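Local coordinates for protein novel immune-type receptor 11 (PDB 2QTE) that probably acts as a cell-surface immune receptor of bony fish, its immunoglobulin variable-like domain belonging to a family involved in allogeneic recognition, at residues E15-C21 and F76-G82; Q44-R48 and K57-F62; S24-N28 and G94-G98; D87-C93 and S105-L109. The protein carries 1 engineered substitution. All blocks are in the same frame, centred on the assembly; numbering follows the deposited sequence.

Contact 1: residues E15-C21 and F76-G82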
loop_
_atom_site.group_PDB
_atom_site.type_symbol
_atom_site.label_atom_id
_atom_site.label_comp_id
_atom_site.label_asym_id
_atom_site.label_seq_id
_atom_site.Cartn_x
_atom_site.Cartn_y
_atom_site.Cartn_z
ATOM N N GLU A 15 -8.736 -7.414 -23.310
ATOM C CA GLU A 15 -8.890 -8.692 -22.591
ATOM C C GLU A 15 -9.741 -8.565 -21.294
ATOM O O GLU A 15 -9.818 -7.497 -20.692
ATOM C CB GLU A 15 -7.478 -9.278 -22.336
ATOM C CG GLU A 15 -7.390 -10.549 -21.493
ATOM C CD GLU A 15 -6.067 -11.286 -21.635
ATOM O OE1 GLU A 15 -5.176 -10.860 -22.417
ATOM O OE2 GLU A 15 -5.941 -12.324 -20.958
ATOM N N ASN A 16 -10.452 -9.625 -20.925
ATOM C CA ASN A 16 -11.167 -9.600 -19.656
ATOM C C ASN A 16 -10.296 -10.186 -18.592
ATOM O O ASN A 16 -9.607 -11.178 -18.823
ATOM C CB ASN A 16 -12.521 -10.317 -19.716
ATOM C CG ASN A 16 -13.369 -9.822 -20.854
ATOM O OD1 ASN A 16 -13.322 -8.647 -21.197
ATOM N ND2 ASN A 16 -14.097 -10.711 -21.471
ATOM N N VAL A 17 -10.283 -9.562 -17.425
ATOM C CA VAL A 17 -9.436 -10.068 -16.373
ATOM C C VAL A 17 -10.098 -10.034 -14.992
ATOM O O VAL A 17 -10.917 -9.157 -14.696
ATOM C CB VAL A 17 -8.030 -9.381 -16.374
ATOM C CG1 VAL A 17 -8.126 -7.861 -16.479
ATOM C CG2 VAL A 17 -7.219 -9.794 -15.130
ATOM N N THR A 18 -9.728 -11.005 -14.164
ATOM C CA THR A 18 -10.126 -11.050 -12.737
ATOM C C THR A 18 -8.918 -11.179 -11.821
ATOM O O THR A 18 -8.104 -12.063 -12.017
ATOM C CB THR A 18 -11.064 -12.209 -12.529
ATOM O OG1 THR A 18 -12.244 -11.966 -13.319
ATOM C CG2 THR A 18 -11.418 -12.385 -11.043
ATOM N N MET A 19 -8.766 -10.259 -10.869
ATOM C CA MET A 19 -7.707 -10.380 -9.859
ATOM C C MET A 19 -8.368 -10.793 -8.549
ATOM O O MET A 19 -9.345 -10.215 -8.128
ATOM C CB MET A 19 -6.933 -9.075 -9.712
ATOM C CG MET A 19 -6.430 -8.582 -11.003
ATOM S SD MET A 19 -5.620 -6.984 -11.022
ATOM C CE MET A 19 -7.000 -5.839 -11.273
ATOM N N GLU A 20 -7.806 -11.795 -7.909
ATOM C CA GLU A 20 -8.444 -12.512 -6.840
ATOM C C GLU A 20 -8.003 -12.058 -5.446
ATOM O O GLU A 20 -6.869 -11.655 -5.256
ATOM C CB GLU A 20 -8.099 -13.981 -7.007
ATOM C CG GLU A 20 -8.903 -14.715 -8.079
ATOM C CD GLU A 20 -8.162 -14.861 -9.390
ATOM O OE1 GLU A 20 -8.833 -15.110 -10.431
ATOM O OE2 GLU A 20 -6.912 -14.731 -9.388
ATOM N N CYS A 21 -8.918 -12.098 -4.488
ATOM C CA CYS A 21 -8.597 -11.909 -3.089
ATOM C C CYS A 21 -9.570 -12.794 -2.316
ATOM O O CYS A 21 -10.768 -12.700 -2.530
ATOM C CB CYS A 21 -8.801 -10.461 -2.688
ATOM S SG CYS A 21 -8.519 -10.076 -0.929
ATOM N N PHE A 76 -13.523 -11.872 -2.957
ATOM C CA PHE A 76 -13.614 -10.446 -3.039
ATOM C C PHE A 76 -12.797 -10.093 -4.274
ATOM O O PHE A 76 -11.742 -9.437 -4.184
ATOM C CB PHE A 76 -13.066 -9.862 -1.746
ATOM C CG PHE A 76 -13.238 -8.379 -1.609
ATOM C CD1 PHE A 76 -14.507 -7.809 -1.531
ATOM C CD2 PHE A 76 -12.129 -7.543 -1.518
ATOM C CE1 PHE A 76 -14.673 -6.450 -1.407
ATOM C CE2 PHE A 76 -12.304 -6.168 -1.394
ATOM C CZ PHE A 76 -13.564 -5.618 -1.333
ATOM N N ASP A 77 -13.246 -10.584 -5.422
ATOM C CA ASP A 77 -12.402 -10.514 -6.642
ATOM C C ASP A 77 -12.762 -9.328 -7.518
ATOM O O ASP A 77 -13.922 -9.043 -7.714
ATOM C CB ASP A 77 -12.514 -11.780 -7.462
ATOM C CG ASP A 77 -12.265 -13.049 -6.644
ATOM O OD1 ASP A 77 -11.649 -12.972 -5.549
ATOM O OD2 ASP A 77 -12.644 -14.125 -7.135
ATOM N N LEU A 78 -11.745 -8.696 -8.098
ATOM C CA LEU A 78 -11.928 -7.513 -8.905
ATOM C C LEU A 78 -11.912 -7.929 -10.406
ATOM O O LEU A 78 -11.005 -8.614 -10.818
ATOM C CB LEU A 78 -10.772 -6.566 -8.551
ATOM C CG LEU A 78 -10.655 -5.166 -9.152
ATOM C CD1 LEU A 78 -11.877 -4.328 -8.854
ATOM C CD2 LEU A 78 -9.380 -4.531 -8.579
ATOM N N ASN A 79 -12.911 -7.548 -11.204
ATOM C CA ASN A 79 -12.918 -7.866 -12.635
ATOM C C ASN A 79 -12.776 -6.588 -13.471
ATOM O O ASN A 79 -13.178 -5.515 -13.036
ATOM C CB ASN A 79 -14.224 -8.489 -13.037
ATOM C CG ASN A 79 -14.714 -9.513 -12.046
ATOM O OD1 ASN A 79 -14.019 -10.492 -11.817
ATOM N ND2 ASN A 79 -15.895 -9.304 -11.464
ATOM N N ILE A 80 -12.180 -6.717 -14.650
ATOM C CA ILE A 80 -12.212 -5.669 -15.682
ATOM C C ILE A 80 -12.735 -6.307 -16.968
ATOM O O ILE A 80 -12.246 -7.372 -17.352
ATOM C CB ILE A 80 -10.824 -5.070 -16.014
ATOM C CG1 ILE A 80 -10.063 -4.593 -14.765
ATOM C CG2 ILE A 80 -11.000 -3.853 -16.873
ATOM C CD1 ILE A 80 -9.515 -5.709 -13.889
ATOM N N ILE A 81 -13.737 -5.699 -17.616
ATOM C CA ILE A 81 -14.135 -6.202 -18.932
ATOM C C ILE A 81 -13.501 -5.230 -19.951
ATOM O O ILE A 81 -13.758 -4.032 -19.904
ATOM C CB ILE A 81 -15.681 -6.488 -19.067
ATOM C CG1 ILE A 81 -16.061 -7.747 -18.229
ATOM C CG2 ILE A 81 -16.082 -6.857 -20.549
ATOM C CD1 ILE A 81 -17.551 -7.893 -17.925
ATOM N N GLY A 82 -12.655 -5.721 -20.840
ATOM C CA GLY A 82 -12.040 -4.836 -21.852
ATOM C C GLY A 82 -10.900 -3.979 -21.340
ATOM O O GLY A 82 -10.990 -2.746 -21.364
#
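Met19 and Ile80 meet on the inward side of the B-E strand pair of an immunoglobulin V-type beta sandwich, where strands 17-19 and 76-80 run antiparallel at 155°. Paired backbone bonds join Val17 to Ile80 and Met19 to Leu78. The Met19 chain bends at its last torsion (chi3 -88°), which swings the methyl back over the neighbouring strand: Met19 CE lies 3.6 Å from Ile80 CD1 and 3.8 Å from Leu78 CD2. Ile80 CD1 is also 3.6 Å from Val17 CG1, and the two side chains run alongside each other. This apolar layer faces the second sheet, with Met19 touching Tyr91 and Thr107. Cys21 carries the disulfide to Cys93, and its O takes the Phe76 N-H. Beside it the buried Asp77 leans across the strands so that Asp77 OD1 accepts from Cys21 N at 3.1 Å, the donor standing 36° out of the carboxylate plane. Replacing Asp77 with an alanine would probably leave the Cys21 amide without this acceptor, right next to the disulfide. On the outer side Thr18 OG1 donates to Asn79 OD1 at 2.8 Å, while Asn79 ND2 turns to Ser68 on the next strand. Past the end of the regular pairing the bonding passes to a side chain: Gly82 N donates to Asn16 OD1 at 3.0 Å, in the carbonyl plane.

Contact 2: residues Q44-R48 and K57-F62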
loop_
_atom_site.group_PDB
_atom_site.type_symbol
_atom_site.label_atom_id
_atom_site.label_comp_id
_atom_site.label_asym_id
_atom_site.label_seq_id
_atom_site.Cartn_x
_atom_site.Cartn_y
_atom_site.Cartn_z
ATOM N N GLN A 44 -3.594 4.090 -3.646
ATOM C CA GLN A 44 -4.831 4.705 -3.190
ATOM C C GLN A 44 -5.946 3.681 -3.054
ATOM O O GLN A 44 -6.089 2.860 -3.901
ATOM C CB GLN A 44 -5.303 5.653 -4.272
ATOM C CG GLN A 44 -5.168 7.094 -3.970
ATOM C CD GLN A 44 -5.560 7.840 -5.186
ATOM O OE1 GLN A 44 -4.803 7.867 -6.155
ATOM N NE2 GLN A 44 -6.799 8.352 -5.210
ATOM N N TYR A 45 -6.781 3.818 -2.039
ATOM C CA TYR A 45 -8.046 3.104 -1.941
ATOM C C TYR A 45 -8.847 3.209 -3.240
ATOM O O TYR A 45 -9.089 4.306 -3.755
ATOM C CB TYR A 45 -8.866 3.674 -0.756
ATOM C CG TYR A 45 -10.379 3.586 -0.894
ATOM C CD1 TYR A 45 -11.039 2.370 -0.811
ATOM C CD2 TYR A 45 -11.150 4.729 -1.068
ATOM C CE1 TYR A 45 -12.430 2.315 -0.938
ATOM C CE2 TYR A 45 -12.514 4.674 -1.187
ATOM C CZ TYR A 45 -13.146 3.464 -1.127
ATOM O OH TYR A 45 -14.529 3.422 -1.252
ATOM N N PHE A 46 -9.244 2.042 -3.748
ATOM C CA PHE A 46 -9.853 1.902 -5.060
ATOM C C PHE A 46 -11.291 1.506 -4.953
ATOM O O PHE A 46 -12.164 2.119 -5.576
ATOM C CB PHE A 46 -9.057 0.869 -5.895
ATOM C CG PHE A 46 -9.530 0.725 -7.295
ATOM C CD1 PHE A 46 -9.735 1.840 -8.079
ATOM C CD2 PHE A 46 -9.756 -0.533 -7.848
ATOM C CE1 PHE A 46 -10.193 1.708 -9.398
ATOM C CE2 PHE A 46 -10.206 -0.675 -9.160
ATOM C CZ PHE A 46 -10.397 0.442 -9.933
ATOM N N VAL A 47 -11.547 0.442 -4.189
ATOM C CA VAL A 47 -12.899 -0.105 -4.030
ATOM C C VAL A 47 -12.956 -0.862 -2.713
ATOM O O VAL A 47 -12.044 -1.575 -2.408
ATOM C CB VAL A 47 -13.342 -1.006 -5.247
ATOM C CG1 VAL A 47 -12.358 -2.119 -5.531
ATOM C CG2 VAL A 47 -14.708 -1.587 -5.040
ATOM N N ARG A 48 -14.008 -0.661 -1.923
ATOM C CA ARG A 48 -14.123 -1.298 -0.624
ATOM C C ARG A 48 -15.300 -2.258 -0.548
ATOM O O ARG A 48 -16.260 -2.161 -1.306
ATOM C CB ARG A 48 -14.183 -0.280 0.534
ATOM C CG ARG A 48 -15.357 0.648 0.498
ATOM C CD ARG A 48 -15.120 1.844 1.447
ATOM N NE ARG A 48 -16.113 2.906 1.256
ATOM C CZ ARG A 48 -17.237 3.031 1.950
ATOM N NH1 ARG A 48 -18.064 4.036 1.682
ATOM N NH2 ARG A 48 -17.533 2.161 2.909
ATOM N N LYS A 57 -18.176 -1.025 -3.117
ATOM C CA LYS A 57 -18.360 0.365 -3.509
ATOM C C LYS A 57 -17.043 0.960 -3.925
ATOM O O LYS A 57 -16.086 0.983 -3.136
ATOM C CB LYS A 57 -18.965 1.171 -2.326
ATOM C CG LYS A 57 -19.398 2.579 -2.640
ATOM C CD LYS A 57 -19.444 3.458 -1.389
ATOM C CE LYS A 57 -19.644 4.920 -1.821
ATOM N NZ LYS A 57 -18.431 5.501 -2.501
ATOM N N PHE A 58 -16.989 1.469 -5.146
ATOM C CA PHE A 58 -15.800 2.150 -5.661
ATOM C C PHE A 58 -15.557 3.499 -5.048
ATOM O O PHE A 58 -16.457 4.100 -4.488
ATOM C CB PHE A 58 -15.820 2.274 -7.214
ATOM C CG PHE A 58 -15.605 0.965 -7.900
ATOM C CD1 PHE A 58 -14.338 0.488 -8.092
ATOM C CD2 PHE A 58 -16.686 0.187 -8.277
ATOM C CE1 PHE A 58 -14.134 -0.769 -8.683
ATOM C CE2 PHE A 58 -16.501 -1.049 -8.891
ATOM C CZ PHE A 58 -15.219 -1.530 -9.069
ATOM N N ALA A 59 -14.332 3.988 -5.178
ATOM C CA ALA A 59 -13.994 5.289 -4.622
ATOM C C ALA A 59 -14.949 6.256 -5.256
ATOM O O ALA A 59 -15.315 6.104 -6.423
ATOM C CB ALA A 59 -12.573 5.674 -4.953
ATOM N N GLU A 60 -15.364 7.238 -4.465
ATOM C CA GLU A 60 -16.232 8.303 -4.917
ATOM C C GLU A 60 -15.561 8.903 -6.153
ATOM O O GLU A 60 -14.339 9.108 -6.153
ATOM C CB GLU A 60 -16.329 9.351 -3.799
ATOM C CG GLU A 60 -17.440 10.351 -3.986
ATOM C CD GLU A 60 -18.772 9.892 -3.385
ATOM O OE1 GLU A 60 -19.739 10.691 -3.495
ATOM O OE2 GLU A 60 -18.853 8.761 -2.806
ATOM N N GLY A 61 -16.333 9.150 -7.214
ATOM C CA GLY A 61 -15.771 9.836 -8.380
ATOM C C GLY A 61 -14.848 8.977 -9.228
ATOM O O GLY A 61 -14.158 9.480 -10.134
ATOM N N PHE A 62 -14.799 7.678 -8.936
ATOM C CA PHE A 62 -14.316 6.742 -9.947
ATOM C C PHE A 62 -15.372 6.565 -11.043
ATOM O O PHE A 62 -16.471 6.069 -10.786
ATOM C CB PHE A 62 -13.927 5.377 -9.369
ATOM C CG PHE A 62 -13.161 4.557 -10.346
ATOM C CD1 PHE A 62 -12.008 5.089 -10.939
ATOM C CD2 PHE A 62 -13.606 3.279 -10.730
ATOM C CE1 PHE A 62 -11.284 4.374 -11.916
ATOM C CE2 PHE A 62 -12.883 2.522 -11.677
ATOM C CZ PHE A 62 -11.716 3.066 -12.276
HETATM O O HOH W 1 -15.994 5.261 -0.702
#
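Arg48 and Lys57 form an antiparallel hydrogen-bonded pair, each backbone N-H reaching the other's carbonyl, and beyond the non-hydrogen-bonded pair Val47-Phe58 a further bond joins Ala59 N to Phe46 O at 2.9 Å. This is the C'-C'' hairpin of a V-type domain, and a classic beta bulge at Phe46 and Val47, both facing Trp34, puts these two side chains against the sandwich interior. There an aromatic cluster forms. Phe58 turns its edge to the face of Phe46, centroids 5.5 Å apart and planes at 73°; Phe46 in turn sends its own edge into Phe62, with Phe46 CE1 3.5 Å from Phe62 CZ over the ring face. Val47 CG2 sits over the centre of the Phe58 ring, 3.8 Å from its centroid, a CH-pi contact. With a serine in place of Phe58, Val47 CG2 would probably lose the ring it lies on and Phe46 an edge-to-face partner. On the other side of the hairpin Arg48 and Lys57 run alongside, Arg48 NH1 3.4 Å from Lys57 CD. The Lys57 chain bends at chi4 (-70°) and brings NZ to Phe58 O at 3.1 Å and to Glu60 OE2 at 3.3 Å, a salt bridge whose hydrogen bond is weak. Arg48 NE and Lys57 NZ also donate to one water, so the nearness of the two cations is probably eased by this water and by the Glu60 carboxylate.

Contact 3: residues S24-N28 and G94-G98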
loop_
_atom_site.group_PDB
_atom_site.type_symbol
_atom_site.label_atom_id
_atom_site.label_comp_id
_atom_site.label_asym_id
_atom_site.label_seq_id
_atom_site.Cartn_x
_atom_site.Cartn_y
_atom_site.Cartn_z
ATOM N N SER A 24 -12.146 -15.825 3.056
ATOM C CA SER A 24 -12.294 -16.797 4.143
ATOM C C SER A 24 -11.803 -16.251 5.492
ATOM O O SER A 24 -12.513 -16.370 6.499
ATOM C CB SER A 24 -11.694 -18.169 3.790
ATOM O OG SER A 24 -10.619 -18.090 2.853
ATOM N N LYS A 25 -10.634 -15.598 5.475
ATOM C CA LYS A 25 -10.011 -15.033 6.672
ATOM C C LYS A 25 -10.005 -13.510 6.639
ATOM O O LYS A 25 -8.948 -12.874 6.476
ATOM C CB LYS A 25 -8.594 -15.578 6.859
ATOM C CG LYS A 25 -7.799 -15.705 5.550
ATOM C CD LYS A 25 -8.457 -16.684 4.568
ATOM C CE LYS A 25 -7.993 -16.457 3.161
ATOM N NZ LYS A 25 -6.648 -17.046 2.935
ATOM N N VAL A 26 -11.192 -12.933 6.771
ATOM C CA VAL A 26 -11.332 -11.511 6.997
ATOM C C VAL A 26 -11.940 -11.320 8.383
ATOM O O VAL A 26 -12.968 -11.907 8.693
ATOM C CB VAL A 26 -12.228 -10.857 5.914
ATOM C CG1 VAL A 26 -12.578 -9.418 6.291
ATOM C CG2 VAL A 26 -11.556 -10.921 4.545
ATOM N N THR A 27 -11.331 -10.494 9.219
ATOM C CA THR A 27 -11.865 -10.287 10.569
ATOM C C THR A 27 -13.142 -9.409 10.572
ATOM O O THR A 27 -14.168 -9.753 11.189
ATOM C CB THR A 27 -10.787 -9.686 11.508
ATOM O OG1 THR A 27 -9.523 -10.337 11.284
ATOM C CG2 THR A 27 -11.197 -9.839 12.961
ATOM N N ASN A 28 -13.072 -8.284 9.868
ATOM C CA ASN A 28 -14.160 -7.315 9.804
ATOM C C ASN A 28 -14.364 -6.974 8.325
ATOM O O ASN A 28 -13.730 -6.056 7.809
ATOM C CB ASN A 28 -13.743 -6.079 10.602
ATOM C CG ASN A 28 -14.888 -5.158 10.921
ATOM O OD1 ASN A 28 -15.623 -4.741 10.036
ATOM N ND2 ASN A 28 -15.020 -4.791 12.202
ATOM N N GLY A 94 -6.346 -5.680 1.010
ATOM C CA GLY A 94 -5.989 -5.587 2.397
ATOM C C GLY A 94 -7.116 -5.253 3.324
ATOM O O GLY A 94 -8.177 -4.742 2.931
ATOM N N GLU A 95 -6.861 -5.505 4.590
ATOM C CA GLU A 95 -7.838 -5.251 5.625
ATOM C C GLU A 95 -7.254 -4.336 6.705
ATOM O O GLU A 95 -6.182 -4.627 7.209
ATOM C CB GLU A 95 -8.221 -6.612 6.212
ATOM C CG GLU A 95 -9.438 -6.550 7.047
ATOM C CD GLU A 95 -9.692 -7.811 7.838
ATOM O OE1 GLU A 95 -9.324 -8.915 7.388
ATOM O OE2 GLU A 95 -10.277 -7.661 8.921
ATOM N N VAL A 96 -7.920 -3.214 7.027
ATOM C CA VAL A 96 -7.498 -2.333 8.143
ATOM C C VAL A 96 -7.796 -3.045 9.467
ATOM O O VAL A 96 -8.913 -3.498 9.689
ATOM C CB VAL A 96 -8.145 -0.920 8.114
ATOM C CG1 VAL A 96 -8.046 -0.190 9.486
ATOM C CG2 VAL A 96 -7.546 -0.070 7.012
ATOM N N GLU A 97 -6.766 -3.170 10.306
ATOM C CA GLU A 97 -6.881 -3.818 11.622
ATOM C C GLU A 97 -6.204 -2.973 12.692
ATOM O O GLU A 97 -5.024 -3.062 12.884
ATOM C CB GLU A 97 -6.259 -5.207 11.574
ATOM C CG GLU A 97 -7.236 -6.331 11.958
ATOM C CD GLU A 97 -7.155 -6.756 13.421
ATOM O OE1 GLU A 97 -6.442 -6.084 14.212
ATOM O OE2 GLU A 97 -7.796 -7.778 13.780
ATOM N N GLY A 98 -6.971 -2.130 13.368
ATOM C CA GLY A 98 -6.410 -1.210 14.339
ATOM C C GLY A 98 -5.823 -0.019 13.617
ATOM O O GLY A 98 -6.467 0.548 12.736
HETATM O O HOH W 2 -8.879 -11.545 8.969
HETATM O O HOH W 3 -7.755 -9.941 5.272
#
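The loop joining strands B and C of the V-type domain, equivalent in position to the first complementarity-determining loop of antibodies, is held to the start of the third such region by Glu95, whose carboxylate reaches the backbone of Thr27 and Asn28. Glu95 stands on strand 89-97, its own backbone paired with Lys102. With CG anti to the backbone N (chi1 -166°) and the chain extended beyond it, the acid group is carried straight out to the loop. Glu95 OE1 accepts from Thr27 N at 3.1 Å, the donor lying on its syn side. Glu95 OE2 takes Asn28 N at 3.0 Å from above the carboxylate plane, 44° out of it, and has a weak second bond from Thr27 N. Two successive amides therefore grip one carboxylate and limit its rotation, while Val26 CG1 comes obliquely against it, 3.5 Å from Glu95 OE1. These N-H groups, together with water, would be expected to stabilise the negative charge. The contact is small and lies at the surface; next to it Val96 packs on Ile99 of the second subunit, so the strand that carries Glu95 also borders the dimer contact. Two waters also bind the acid. One bridges Thr27 OG1, at 2.7 Å, and Glu95 OE1, at 3.1 Å; another donates to Glu95 OE1 at 2.8 Å.

Contact 4: residues D87-C93 and S105-L109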
loop_
_atom_site.group_PDB
_atom_site.type_symbol
_atom_site.label_atom_id
_atom_site.label_comp_id
_atom_site.label_asym_id
_atom_site.label_seq_id
_atom_site.Cartn_x
_atom_site.Cartn_y
_atom_site.Cartn_z
ATOM N N ASP A 87 -4.958 0.633 -17.192
ATOM C CA ASP A 87 -5.362 -0.284 -16.108
ATOM C C ASP A 87 -4.124 -0.921 -15.472
ATOM O O ASP A 87 -4.172 -1.443 -14.325
ATOM C CB ASP A 87 -6.252 -1.442 -16.602
ATOM C CG ASP A 87 -7.634 -1.007 -17.037
ATOM O OD1 ASP A 87 -8.164 0.039 -16.604
ATOM O OD2 ASP A 87 -8.188 -1.737 -17.877
ATOM N N GLY A 88 -3.022 -0.916 -16.224
ATOM C CA GLY A 88 -1.759 -1.532 -15.744
ATOM C C GLY A 88 -1.376 -0.979 -14.365
ATOM O O GLY A 88 -1.635 0.150 -14.073
ATOM N N GLY A 89 -0.783 -1.786 -13.493
ATOM C CA GLY A 89 -0.331 -1.267 -12.195
ATOM C C GLY A 89 -0.423 -2.364 -11.164
ATOM O O GLY A 89 -0.597 -3.517 -11.527
ATOM N N GLU A 90 -0.343 -2.009 -9.881
ATOM C CA GLU A 90 -0.425 -3.063 -8.857
ATOM C C GLU A 90 -1.682 -2.842 -8.040
ATOM O O GLU A 90 -2.074 -1.697 -7.793
ATOM C CB GLU A 90 0.855 -3.140 -8.002
ATOM C CG GLU A 90 2.151 -3.180 -8.841
ATOM C CD GLU A 90 3.432 -3.391 -8.073
ATOM O OE1 GLU A 90 3.678 -2.698 -7.045
ATOM O OE2 GLU A 90 4.232 -4.233 -8.526
ATOM N N TYR A 91 -2.313 -3.954 -7.642
ATOM C CA TYR A 91 -3.546 -3.928 -6.921
ATOM C C TYR A 91 -3.349 -4.846 -5.730
ATOM O O TYR A 91 -3.020 -6.036 -5.895
ATOM C CB TYR A 91 -4.721 -4.454 -7.783
ATOM C CG TYR A 91 -5.030 -3.603 -9.020
ATOM C CD1 TYR A 91 -4.202 -3.645 -10.163
ATOM C CD2 TYR A 91 -6.164 -2.790 -9.058
ATOM C CE1 TYR A 91 -4.493 -2.840 -11.319
ATOM C CE2 TYR A 91 -6.487 -2.021 -10.224
ATOM C CZ TYR A 91 -5.654 -2.056 -11.327
ATOM O OH TYR A 91 -5.990 -1.285 -12.443
ATOM N N PHE A 92 -3.584 -4.284 -4.558
ATOM C CA PHE A 92 -3.327 -4.961 -3.292
ATOM C C PHE A 92 -4.661 -5.078 -2.558
ATOM O O PHE A 92 -5.395 -4.106 -2.452
ATOM C CB PHE A 92 -2.390 -4.110 -2.403
ATOM C CG PHE A 92 -1.185 -3.557 -3.099
ATOM C CD1 PHE A 92 -0.236 -4.420 -3.686
ATOM C CD2 PHE A 92 -0.991 -2.178 -3.179
ATOM C CE1 PHE A 92 0.895 -3.938 -4.315
ATOM C CE2 PHE A 92 0.158 -1.633 -3.877
ATOM C CZ PHE A 92 1.117 -2.516 -4.417
ATOM N N CYS A 93 -4.956 -6.256 -2.027
ATOM C CA CYS A 93 -6.141 -6.475 -1.248
ATOM C C CYS A 93 -5.712 -6.483 0.198
ATOM O O CYS A 93 -4.815 -7.189 0.567
ATOM C CB CYS A 93 -6.770 -7.809 -1.624
ATOM S SG CYS A 93 -8.367 -8.066 -0.922
ATOM N N SER A 105 -3.085 -10.314 -0.423
ATOM C CA SER A 105 -2.789 -10.724 -1.801
ATOM C C SER A 105 -2.643 -9.501 -2.711
ATOM O O SER A 105 -2.982 -8.373 -2.328
ATOM C CB SER A 105 -3.832 -11.712 -2.336
ATOM O OG SER A 105 -5.168 -11.225 -2.216
ATOM N N GLY A 106 -2.105 -9.703 -3.895
ATOM C CA GLY A 106 -2.091 -8.607 -4.866
ATOM C C GLY A 106 -1.685 -9.095 -6.222
ATOM O O GLY A 106 -1.204 -10.216 -6.362
ATOM N N THR A 107 -1.846 -8.244 -7.230
ATOM C CA THR A 107 -1.567 -8.637 -8.594
ATOM C C THR A 107 -0.893 -7.471 -9.235
ATOM O O THR A 107 -1.282 -6.339 -9.046
ATOM C CB THR A 107 -2.882 -8.958 -9.358
ATOM O OG1 THR A 107 -3.457 -10.139 -8.810
ATOM C CG2 THR A 107 -2.640 -9.189 -10.846
ATOM N N ARG A 108 0.134 -7.767 -10.008
ATOM C CA ARG A 108 0.753 -6.785 -10.846
ATOM C C ARG A 108 0.219 -7.036 -12.252
ATOM O O ARG A 108 0.543 -8.046 -12.861
ATOM C CB ARG A 108 2.250 -6.959 -10.867
ATOM C CG ARG A 108 2.908 -5.880 -11.797
ATOM C CD ARG A 108 4.362 -5.597 -11.383
ATOM N NE ARG A 108 5.130 -6.845 -11.376
ATOM C CZ ARG A 108 5.604 -7.440 -12.468
ATOM N NH1 ARG A 108 5.426 -6.914 -13.669
ATOM N NH2 ARG A 108 6.276 -8.558 -12.354
ATOM N N LEU A 109 -0.617 -6.132 -12.726
ATOM C CA LEU A 109 -1.231 -6.259 -14.024
ATOM C C LEU A 109 -0.395 -5.512 -15.031
ATOM O O LEU A 109 -0.114 -4.316 -14.885
ATOM C CB LEU A 109 -2.682 -5.734 -13.972
ATOM C CG LEU A 109 -3.550 -5.916 -15.231
ATOM C CD1 LEU A 109 -4.005 -7.377 -15.370
ATOM C CD2 LEU A 109 -4.749 -4.978 -15.143
#
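Glu90 and Arg108 are brought alongside by different first torsions: CG of Glu90 is anti to its carbonyl carbon (chi1 -49°), that of Arg108 anti to its amide nitrogen (chi1 180°), and both chains leave the same face of the F-G hairpin. Glu90 OE2 lies 3.2 Å from Arg108 CD, near the edge of the guanidinium, but the salt bridge to Arg108 NE is long at 4.0 Å; the other oxygen, Glu90 OE1, bonds to Gln37 of the second subunit. The strands are knit by bonds such as Cys93 N to Ser105 O at 2.9 Å. At Gly106 a side chain would collide with Tyr91 O, so the bare backbone lets the strands close. On the inward face Tyr91 CE1 lies 4.3 Å from Leu109 CB, and Tyr91 OH donates to Asp87 O at 2.6 Å, on a lone pair in the carbonyl plane: the tyrosine corner of immunoglobulin domains, within their Asp-x-Gly-x-Tyr-x-Cys motif. Leu109 CD2 rests on the same Asp87 O at 3.7 Å. The Asp87 carboxylate makes a salt bridge with Arg66 and accepts the backbone N-H of Arg84. The Tyr91 hydroxyl bond and the Cys93-Cys21 disulfide thus fix the inward face, whereas the long charged pair opposite probably contributes little.

Overall arrangement
From the N terminus, residues 15-21 open contact 1, whose loop closes at 76-82 and joins the B and E strands of the smaller sheet. Contact 2, the hairpin of 44-48 and 57-62 at the edge of the larger sheet, closes within that span, and Leu78 packs on Phe46 and Val47. Residues 24-28 open contact 3, which also encloses contact 2 but crosses contact 1, closing only at 94-98. Contact 4 follows contacts 1 and 2 in series and crosses contact 3, their segments alternating along the chain; both use strand 89-97. The Cys21-Cys93 disulfide links contacts 1 and 4 across the sandwich; contacts 2, 3 and 4 all touch the second subunit.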